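Local atomic coordinates of adenylate cyclase-like protein (Chlamydia trachomatis, PDB entry 4QO6), a protein that forms part of the inner-membrane ring of the type III secretion system, this chain being a piece of its extended periplasmic region. Residues 163-168 with 193-198; 106-111 with 159-164; 169-174 with 199-204. One frame throughout, in Å; residues are numbered along the deposited sequence.

All three contacts involve the sheet of strands 157-161, 164-172 and 194-202 in the BON domain, last of three in this piece of the protein. Interactions 1 and 3 follow one another along the same parallel strands, joined by helix 176-187, with segments alternating in the chain; their centres lie about 17 Å apart, and Val199 packs against Leu167 and Thr168 where they meet. Interaction 2, its centre about 13 Å from that of interaction 1, opens earliest in the chain: residues 106-111 of the PD2 domain touch the hairpin turn leading from strand 157-161 into strand 164-172. Interactions 1 and 2 share Gly163 and Glu164, so contact between domains passes into the pairing inside the last one.

Interaction 1: residues 163-168 with 193-198; sequences GEAVLT and RAVKNF
Leu167 and Val195 make the tight part of this contact. Leu167 CD1 comes within 3.5 Å of Val195 CG1, and beside them Ala165 CB faces Val195 CG2, all on the sheet face that helix 176-187 covers through Val183 and Gln187. In Leu167 CG stands anti to the carbonyl carbon (chi1 -51°), and an extended chi2 (171°) carries CD1 across to the neighbouring strand.

Beneath these side chains the two strands run parallel, paired from Glu164 with Ala194 to Leu167 with Asn197. Ala165 donates to Ala194 O and accepts from Lys196 N; Leu167 donates to Lys196 O at 2.8 Å with a nearly straight N-H (173°), and its own carbonyl receives Phe198 N. At the start of the ladder Gly163 O is gripped twice: Arg193 N reaches it on a lone pair at 2.7 Å, while Ala194 N approaches at 3.0 Å from slightly outside the carbonyl plane.

The other face, carrying Glu164, Val166 and Lys196, is looser. Glu164 stretches out so that its carboxylate lies against the bent aliphatic chain of Lys196, OE2 3.3 Å from CE; OE2 and NZ stay 4.2 Å apart, too far for a salt bridge, though attraction between their charges may still contribute. Farther along, Val166 CG1 meets the Phe198 ring at its edge, 3.7 Å from CD2, with the Phe198 side chain on the surface.

Parallel neighbours joined through a helix that covers one face are characteristic of a beta-alpha-beta unit, here that of the BON domain.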
# COMPACT_ATOMS: atom_id res chain seq x y z
N GLY A 163 -2.63 11.54 -1.85
CA GLY A 163 -2.86 11.08 -3.23
C GLY A 163 -3.32 12.21 -4.15
O GLY A 163 -3.56 11.99 -5.36
N GLU A 164 -3.45 13.41 -3.56
CA GLU A 164 -3.93 14.59 -4.30
C GLU A 164 -2.85 15.67 -4.53
O GLU A 164 -2.26 16.24 -3.58
CB GLU A 164 -5.16 15.19 -3.59
CG GLU A 164 -5.90 16.18 -4.46
CD GLU A 164 -7.07 16.84 -3.77
OE1 GLU A 164 -6.88 17.81 -2.97
OE2 GLU A 164 -8.18 16.37 -4.04
N ALA A 165 -2.54 15.85 -5.80
CA ALA A 165 -1.65 16.91 -6.28
C ALA A 165 -2.41 18.21 -6.64
O ALA A 165 -3.28 18.18 -7.52
CB ALA A 165 -0.93 16.42 -7.52
N VAL A 166 -1.99 19.33 -6.06
CA VAL A 166 -2.56 20.66 -6.37
C VAL A 166 -1.54 21.58 -7.09
O VAL A 166 -0.44 21.84 -6.59
CB VAL A 166 -3.08 21.41 -5.10
CG1 VAL A 166 -3.78 22.70 -5.49
CG2 VAL A 166 -4.10 20.60 -4.28
N LEU A 167 -1.94 22.08 -8.25
CA LEU A 167 -1.12 22.99 -9.06
C LEU A 167 -1.65 24.43 -9.04
O LEU A 167 -2.84 24.68 -9.25
CB LEU A 167 -1.08 22.50 -10.49
CG LEU A 167 -0.71 21.03 -10.64
CD1 LEU A 167 -0.92 20.63 -12.08
CD2 LEU A 167 0.71 20.76 -10.17
N THR A 168 -0.73 25.36 -8.84
CA THR A 168 -1.01 26.78 -8.89
C THR A 168 0.10 27.51 -9.63
O THR A 168 1.21 27.00 -9.76
CB THR A 168 -1.02 27.35 -7.49
OG1 THR A 168 0.17 26.90 -6.82
CG2 THR A 168 -2.28 26.85 -6.74
N ARG A 193 -3.44 9.91 -7.03
CA ARG A 193 -4.84 9.61 -7.37
C ARG A 193 -5.55 10.74 -8.11
O ARG A 193 -6.43 10.50 -8.93
CB ARG A 193 -5.64 9.31 -6.11
CG ARG A 193 -5.30 8.01 -5.41
CD ARG A 193 -5.82 8.06 -3.98
NE ARG A 193 -5.66 6.79 -3.27
CZ ARG A 193 -6.02 6.58 -1.99
NH1 ARG A 193 -6.56 7.55 -1.25
NH2 ARG A 193 -5.82 5.38 -1.45
N ALA A 194 -5.22 11.99 -7.80
CA ALA A 194 -5.85 13.13 -8.46
C ALA A 194 -4.91 14.32 -8.59
O ALA A 194 -4.12 14.62 -7.63
CB ALA A 194 -7.08 13.57 -7.67
N VAL A 195 -5.03 15.02 -9.73
CA VAL A 195 -4.38 16.35 -9.88
C VAL A 195 -5.43 17.45 -9.94
O VAL A 195 -6.30 17.40 -10.77
CB VAL A 195 -3.53 16.44 -11.15
CG1 VAL A 195 -2.88 17.82 -11.27
CG2 VAL A 195 -2.47 15.33 -11.15
N LYS A 196 -5.37 18.40 -9.02
CA LYS A 196 -6.25 19.57 -9.06
C LYS A 196 -5.47 20.73 -9.68
O LYS A 196 -4.55 21.26 -9.04
CB LYS A 196 -6.69 20.00 -7.65
CG LYS A 196 -7.54 19.02 -6.84
CD LYS A 196 -9.02 19.08 -7.20
CE LYS A 196 -9.84 18.09 -6.37
NZ LYS A 196 -10.78 17.27 -7.21
N ASN A 197 -5.87 21.14 -10.88
CA ASN A 197 -5.23 22.21 -11.63
C ASN A 197 -5.87 23.62 -11.48
O ASN A 197 -6.92 23.86 -12.02
CB ASN A 197 -5.25 21.80 -13.09
CG ASN A 197 -4.46 22.72 -13.98
OD1 ASN A 197 -3.80 23.63 -13.52
ND2 ASN A 197 -4.54 22.48 -15.24
N PHE A 198 -5.22 24.54 -10.76
CA PHE A 198 -5.69 25.94 -10.62
C PHE A 198 -4.82 26.99 -11.37
O PHE A 198 -4.97 28.22 -11.20
CB PHE A 198 -5.80 26.31 -9.15
CG PHE A 198 -6.81 25.47 -8.38
CD1 PHE A 198 -8.16 25.67 -8.54
CD2 PHE A 198 -6.39 24.49 -7.49
CE1 PHE A 198 -9.08 24.89 -7.84
CE2 PHE A 198 -7.31 23.72 -6.77
CZ PHE A 198 -8.65 23.92 -6.96

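Interaction 2: residues 106-111 with 159-164; sequences YLKTEE and SFTNGE
Tyr106 lays its ring over the turn of a beta hairpin, the type I' turn from Thr161 to Glu164 that joins strands 157-161 and 164-172 of the BON domain. The tyrosine is the last residue but one of strand 100-107, in the PD2 domain, and the contact therefore bridges two domains.

Its main component is packing of a ring face on backbone. Gly163 N sits 3.4 Å above the ring plane, offset toward the rim, and Asn162 C lies over the same face. Asn162 adds a CH-pi contact, its CA 4.0 Å from the ring centroid and 22° off the normal. The Asn162 side chain crosses Tyr106 at about a right angle, and OD1 comes 3.5 Å from CD2, with the amide plane turned 65° from the ring.

Apolar contact comes from Phe160: with CG anti to the backbone N (chi1 -177°) the ring leaves the strand toward Tyr106, whose CE1 meets its edge 4.0 Å from CZ. Phe160 also packs on Val140 of helix 137-150.

No hydrogen bond crosses the contact; the polar partners found lie within the turn or outside the two segments. Thr161 and Glu164 exchange two backbone hydrogen bonds that hold the turn closed, Asn162 N donates to Glu137 OE2, and Tyr106 OH is hydrogen-bonded to Gly191 O. Lys108 brings NZ beside Thr161 CG2, 3.7 Å away, while making a long, weak ion pair with Glu137.

Because Gly163 carries no CB, which would collide with the hydroxyl, Tyr106 OH can lie 3.3 Å from Gly163 CA.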
# COMPACT_ATOMS: atom_id res chain seq x y z
N TYR A 106 -0.30 6.89 3.17
CA TYR A 106 0.56 8.08 3.01
C TYR A 106 1.10 8.55 4.34
O TYR A 106 0.39 8.48 5.30
CB TYR A 106 -0.27 9.26 2.40
CG TYR A 106 -0.74 8.95 1.03
CD1 TYR A 106 0.11 9.07 -0.05
CD2 TYR A 106 -2.03 8.46 0.80
CE1 TYR A 106 -0.30 8.72 -1.33
CE2 TYR A 106 -2.45 8.14 -0.47
CZ TYR A 106 -1.59 8.28 -1.52
OH TYR A 106 -2.02 7.94 -2.78
N LEU A 107 2.34 8.99 4.39
CA LEU A 107 2.92 9.75 5.52
C LEU A 107 3.46 11.03 4.90
O LEU A 107 3.65 11.11 3.68
CB LEU A 107 4.07 8.99 6.25
CG LEU A 107 3.62 7.72 7.00
CD1 LEU A 107 4.74 6.83 7.48
CD2 LEU A 107 2.73 8.11 8.17
N LYS A 108 3.72 12.02 5.74
CA LYS A 108 4.03 13.37 5.30
C LYS A 108 5.49 13.42 4.95
O LYS A 108 5.81 13.87 3.88
CB LYS A 108 3.70 14.40 6.38
CG LYS A 108 3.85 15.84 5.95
CD LYS A 108 2.55 16.44 5.44
CE LYS A 108 2.78 17.78 4.75
NZ LYS A 108 1.62 18.19 3.89
N THR A 109 6.35 12.91 5.84
CA THR A 109 7.81 13.02 5.69
C THR A 109 8.57 11.74 5.99
O THR A 109 8.00 10.81 6.57
CB THR A 109 8.35 14.07 6.70
OG1 THR A 109 7.92 13.74 8.03
CG2 THR A 109 7.88 15.47 6.32
N GLU A 110 9.86 11.70 5.65
CA GLU A 110 10.76 10.57 6.00
C GLU A 110 10.90 10.33 7.51
O GLU A 110 11.26 9.22 7.94
CB GLU A 110 12.19 10.75 5.44
CG GLU A 110 12.34 10.55 3.95
CD GLU A 110 12.77 11.82 3.19
OE1 GLU A 110 13.46 12.70 3.77
OE2 GLU A 110 12.41 11.94 2.00
N GLU A 111 10.67 11.38 8.30
CA GLU A 111 10.76 11.29 9.76
C GLU A 111 9.58 10.49 10.32
O GLU A 111 9.75 9.63 11.18
CB GLU A 111 10.83 12.69 10.38
CG GLU A 111 12.13 13.45 10.07
CD GLU A 111 12.05 14.38 8.84
OE1 GLU A 111 11.30 15.39 8.90
OE2 GLU A 111 12.74 14.13 7.83
N SER A 159 1.58 21.25 -4.51
CA SER A 159 1.48 20.60 -3.20
C SER A 159 0.91 19.20 -3.36
O SER A 159 0.21 18.89 -4.33
CB SER A 159 0.68 21.42 -2.19
OG SER A 159 -0.70 21.41 -2.48
N PHE A 160 1.19 18.35 -2.40
CA PHE A 160 0.76 16.95 -2.46
C PHE A 160 0.39 16.39 -1.09
O PHE A 160 1.22 16.36 -0.17
CB PHE A 160 1.83 16.06 -3.05
CG PHE A 160 1.40 14.65 -3.19
CD1 PHE A 160 0.52 14.29 -4.21
CD2 PHE A 160 1.82 13.68 -2.28
CE1 PHE A 160 0.08 13.00 -4.32
CE2 PHE A 160 1.39 12.37 -2.41
CZ PHE A 160 0.52 12.04 -3.44
N THR A 161 -0.87 15.99 -0.93
CA THR A 161 -1.30 15.32 0.29
C THR A 161 -2.38 14.28 -0.04
O THR A 161 -3.30 14.59 -0.79
CB THR A 161 -1.87 16.26 1.40
OG1 THR A 161 -3.24 16.51 1.14
CG2 THR A 161 -1.15 17.61 1.48
N ASN A 162 -2.19 13.07 0.47
CA ASN A 162 -3.17 12.02 0.46
C ASN A 162 -3.60 11.62 -0.93
O ASN A 162 -4.78 11.36 -1.15
CB ASN A 162 -4.38 12.38 1.31
CG ASN A 162 -5.06 11.14 1.89
OD1 ASN A 162 -4.41 10.30 2.55
ND2 ASN A 162 -6.35 11.00 1.61
N GLY A 163 -2.63 11.54 -1.85
CA GLY A 163 -2.86 11.08 -3.23
C GLY A 163 -3.32 12.21 -4.15
O GLY A 163 -3.56 11.99 -5.36
N GLU A 164 -3.45 13.41 -3.56
CA GLU A 164 -3.93 14.59 -4.30
C GLU A 164 -2.85 15.67 -4.53
O GLU A 164 -2.26 16.24 -3.58
CB GLU A 164 -5.16 15.19 -3.59
CG GLU A 164 -5.90 16.18 -4.46
CD GLU A 164 -7.07 16.84 -3.77
OE1 GLU A 164 -6.88 17.81 -2.97
OE2 GLU A 164 -8.18 16.37 -4.04

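Interaction 3: residues 169-174 with 199-204; sequences GYINNK and VVLLPA
Val200 N donates to Gly169 O at 3.0 Å, opening the outer half of the parallel pairing between strands 164-172 and 194-202. Ile171 then uses both of its backbone groups: its N-H points almost straight (171°) at Val200 O, 2.9 Å away, and its carbonyl takes Leu202 N at 2.8 Å, with the donor nearly on the line of the C=O bond. Val200 is likewise satisfied on both sides.

Beyond Leu202 the ladder frays. Asn173 ND2 makes only a weak bond to Leu202 O, an oxygen whose position is uncertain.

Apolar side chains meet on both faces of the strand pair. The Ile171 and Val199 side chains cross at about a right angle, CG2 of the first meeting CG1 of the second, and Ile171 CD1 meets Leu201 CD1 at 3.6 Å, on the side where Phe179 and Ala176 of helix 176-187 pack. On the other face Tyr170 lies alongside Val200, its CD1 3.7 Å from Val200 CB, and Leu202 CD1 adds a contact with Tyr170 CB.

The chemistry implies a strand pair held by regular backbone bonds and apolar packing; apart from the weak Asn173 bond near the end, the cross-strand bonds are backbone ones.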
# COMPACT_ATOMS: atom_id res chain seq x y z
N GLY A 169 -0.18 28.73 -10.06
CA GLY A 169 0.82 29.54 -10.72
C GLY A 169 0.23 30.06 -11.99
O GLY A 169 -1.00 30.14 -12.13
N TYR A 170 1.12 30.43 -12.91
CA TYR A 170 0.74 31.07 -14.17
C TYR A 170 1.50 30.48 -15.34
O TYR A 170 2.66 30.21 -15.20
CB TYR A 170 1.06 32.56 -14.10
CG TYR A 170 0.40 33.34 -12.99
CD1 TYR A 170 -0.86 33.92 -13.16
CD2 TYR A 170 1.06 33.55 -11.81
CE1 TYR A 170 -1.46 34.66 -12.16
CE2 TYR A 170 0.48 34.28 -10.79
CZ TYR A 170 -0.77 34.84 -10.96
OH TYR A 170 -1.31 35.55 -9.92
N ILE A 171 0.86 30.26 -16.47
CA ILE A 171 1.57 29.89 -17.71
C ILE A 171 1.27 30.85 -18.88
O ILE A 171 0.22 31.51 -18.90
CB ILE A 171 1.30 28.44 -18.19
CG1 ILE A 171 -0.17 28.20 -18.50
CG2 ILE A 171 1.84 27.43 -17.20
CD1 ILE A 171 -0.42 26.98 -19.35
N ASN A 172 2.21 30.87 -19.83
CA ASN A 172 2.16 31.68 -21.04
C ASN A 172 1.11 31.07 -21.94
O ASN A 172 1.08 29.86 -22.04
CB ASN A 172 3.54 31.62 -21.71
CG ASN A 172 3.69 32.56 -22.88
OD1 ASN A 172 3.11 32.35 -23.94
ND2 ASN A 172 4.51 33.58 -22.70
N ASN A 173 0.29 31.89 -22.61
CA ASN A 173 -0.87 31.33 -23.37
C ASN A 173 -0.46 30.36 -24.46
O ASN A 173 -1.10 29.33 -24.66
CB ASN A 173 -1.73 32.42 -24.01
CG ASN A 173 -3.18 31.97 -24.20
OD1 ASN A 173 -3.54 31.41 -25.24
ND2 ASN A 173 -4.01 32.21 -23.20
N LYS A 174 0.62 30.68 -25.16
CA LYS A 174 1.22 29.76 -26.10
C LYS A 174 1.33 28.34 -25.53
O LYS A 174 1.05 27.39 -26.25
CB LYS A 174 2.60 30.25 -26.54
CG LYS A 174 2.55 31.50 -27.42
CD LYS A 174 3.92 32.09 -27.73
CE LYS A 174 4.42 33.10 -26.69
NZ LYS A 174 5.32 32.48 -25.68
N VAL A 199 -3.95 26.50 -12.25
CA VAL A 199 -3.02 27.34 -12.98
C VAL A 199 -3.72 28.30 -13.94
O VAL A 199 -4.55 27.91 -14.75
CB VAL A 199 -2.04 26.46 -13.77
CG1 VAL A 199 -1.27 27.28 -14.84
CG2 VAL A 199 -1.14 25.77 -12.76
N VAL A 200 -3.36 29.58 -13.82
CA VAL A 200 -3.91 30.59 -14.71
C VAL A 200 -3.21 30.57 -16.10
O VAL A 200 -1.99 30.46 -16.23
CB VAL A 200 -3.83 31.98 -14.05
CG1 VAL A 200 -4.36 33.09 -14.97
CG2 VAL A 200 -4.60 31.98 -12.73
N LEU A 201 -4.01 30.67 -17.14
CA LEU A 201 -3.52 30.78 -18.49
C LEU A 201 -3.42 32.28 -18.90
O LEU A 201 -4.43 32.95 -19.14
CB LEU A 201 -4.49 30.01 -19.39
CG LEU A 201 -4.11 29.86 -20.86
CD1 LEU A 201 -2.72 29.25 -20.95
CD2 LEU A 201 -5.13 29.00 -21.58
N LEU A 202 -2.21 32.83 -18.98
CA LEU A 202 -2.06 34.25 -19.32
C LEU A 202 -2.23 34.48 -20.79
O LEU A 202 -1.61 33.80 -21.59
CB LEU A 202 -0.69 34.77 -18.92
CG LEU A 202 -0.49 34.77 -17.43
CD1 LEU A 202 0.95 35.16 -17.12
CD2 LEU A 202 -1.46 35.70 -16.74
N PRO A 203 -3.06 35.45 -21.17
CA PRO A 203 -2.99 35.88 -22.56
C PRO A 203 -1.84 36.88 -22.73
O PRO A 203 -1.38 37.49 -21.76
CB PRO A 203 -4.32 36.57 -22.76
CG PRO A 203 -4.52 37.25 -21.42
CD PRO A 203 -3.84 36.41 -20.36
N ALA A 204 -1.39 37.01 -23.97
CA ALA A 204 -0.45 38.04 -24.37
C ALA A 204 -0.91 39.42 -23.89
O ALA A 204 -2.07 39.78 -24.09
CB ALA A 204 -0.30 38.01 -25.89